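Local structure of aromatic amino acid aminotransferase I (6HNU) at the interface of chains A and B. The protein catalyses pyridoxal-phosphate-dependent transamination, probably passing the amino group of aromatic L-amino acids to 2-oxoglutarate to give aromatic oxo-acids and L-glutamate. Numbering follows the deposited sequence. Chains: chain A/B, Aromatic amino acid aminotransferase I.

The interface of chains A and B. Residues chain A 139, 142, 307; chain B 105, 326, 328-331.
Two copies of the aminotransferase meet here across a two-fold symmetric dimer interface, where the loop that follows helix 315-327 of chain B backs A:Thr142 and A:Arg307, probably holding these cofactor-binding residues in place. A:Arg307 hides the largest area of the residues given, 50 Å². The turn at chi2 (-71°) brings CD of A:Arg307 beside the backbone O of B:Asn331, 3.2 Å away, along with CG; the bend at chi3 then turns the guanidinium away. That group presents one face to B:Gln330, whose amide oxygen OE1 stands over the centre of the A:Arg307 guanidinium, 3.8 Å above its plane, where its partial negative charge probably suits the cation. NH1 of A:Arg307 lies 3.5 Å from CE1 of B:Tyr105, the two planes turned 49° apart. A water at the guanidinium edge joins the chains: its O is 2.6 Å from the backbone O of A:Val139, and it also meets the backbone O of B:Val329 and, weakly, A:Arg307 NH2. The methyl CG2 of A:Thr142, near the start of helix 141-152, packs 4.0 Å from CG of B:Gln330. Threonine suits this place: its methyl is small enough to lie against the carbonyls of B:Glu326 and B:Ser328, while its hydroxyl probably serves the cofactor side. Arginine in the family's Ser-X-Ser-Lys...Gly-X-Arg segment pairs with the cofactor phosphate. With B:Tyr105 added by chain B, the contact ties dimerisation to building the pyridoxal 5'-phosphate site from both subunits.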
# COMPACT_ATOMS: atom_id res chain seq x y z
N VAL A 139 1.79 -2.05 5.29
CA VAL A 139 2.77 -1.22 4.55
C VAL A 139 2.98 0.08 5.32
O VAL A 139 3.28 1.09 4.68
CB VAL A 139 2.37 -1.03 3.08
CG1 VAL A 139 2.35 -2.38 2.37
CG2 VAL A 139 1.03 -0.34 2.94
N THR A 142 0.27 4.39 8.44
CA THR A 142 -0.65 5.17 7.54
C THR A 142 -1.70 4.22 6.95
O THR A 142 -2.93 4.45 7.11
CB THR A 142 0.09 5.92 6.44
OG1 THR A 142 1.14 6.64 7.08
CG2 THR A 142 -0.84 6.85 5.68
N ARG A 307 8.29 1.10 4.20
CA ARG A 307 6.82 0.90 4.02
C ARG A 307 6.50 -0.51 4.51
O ARG A 307 5.93 -1.30 3.78
CB ARG A 307 6.36 1.13 2.58
CG ARG A 307 6.57 2.55 2.10
CD ARG A 307 5.61 3.54 2.77
NE ARG A 307 6.23 4.14 3.95
CZ ARG A 307 5.60 4.51 5.06
NH1 ARG A 307 6.30 5.05 6.04
NH2 ARG A 307 4.30 4.32 5.21
N TYR B 105 10.62 9.84 4.16
CA TYR B 105 9.29 10.25 3.64
C TYR B 105 9.52 11.21 2.46
O TYR B 105 10.49 11.99 2.48
CB TYR B 105 8.46 10.93 4.71
CG TYR B 105 8.03 10.06 5.87
CD1 TYR B 105 6.97 9.18 5.73
CD2 TYR B 105 8.66 10.14 7.09
CE1 TYR B 105 6.51 8.44 6.80
CE2 TYR B 105 8.25 9.36 8.16
CZ TYR B 105 7.17 8.52 8.01
OH TYR B 105 6.76 7.76 9.05
N GLU B 326 -1.86 9.83 0.20
CA GLU B 326 -1.29 10.46 1.42
C GLU B 326 -1.80 9.81 2.70
O GLU B 326 -0.99 9.66 3.60
CB GLU B 326 -1.57 11.96 1.45
CG GLU B 326 -0.56 12.65 0.60
CD GLU B 326 -0.88 14.08 0.21
OE1 GLU B 326 -2.00 14.56 0.48
OE2 GLU B 326 0.02 14.70 -0.41
N SER B 328 -3.64 6.73 2.80
CA SER B 328 -3.86 5.27 2.60
C SER B 328 -2.48 4.60 2.51
O SER B 328 -1.84 4.41 3.59
CB SER B 328 -4.81 5.02 1.45
OG SER B 328 -4.27 5.40 0.19
N VAL B 329 -1.88 4.50 1.34
CA VAL B 329 -0.62 3.72 1.21
C VAL B 329 0.62 4.57 1.43
O VAL B 329 1.68 3.94 1.68
CB VAL B 329 -0.55 2.94 -0.12
CG1 VAL B 329 -1.62 1.88 -0.14
CG2 VAL B 329 -0.67 3.85 -1.33
N GLN B 330 0.53 5.89 1.29
CA GLN B 330 1.59 6.89 1.54
C GLN B 330 2.55 6.93 0.33
O GLN B 330 2.61 7.98 -0.39
CB GLN B 330 2.20 6.56 2.90
CG GLN B 330 2.52 7.79 3.72
CD GLN B 330 3.85 8.35 3.33
OE1 GLN B 330 4.76 7.61 2.93
NE2 GLN B 330 3.98 9.66 3.41
N ASN B 331 3.24 5.82 0.04
CA ASN B 331 4.23 5.76 -1.05
C ASN B 331 4.65 4.32 -1.22
O ASN B 331 4.53 3.57 -0.28
CB ASN B 331 5.46 6.61 -0.73
CG ASN B 331 5.44 7.92 -1.49
OD1 ASN B 331 4.99 7.95 -2.64
ND2 ASN B 331 5.94 8.98 -0.86
O HOH W 1 1.54 3.05 4.70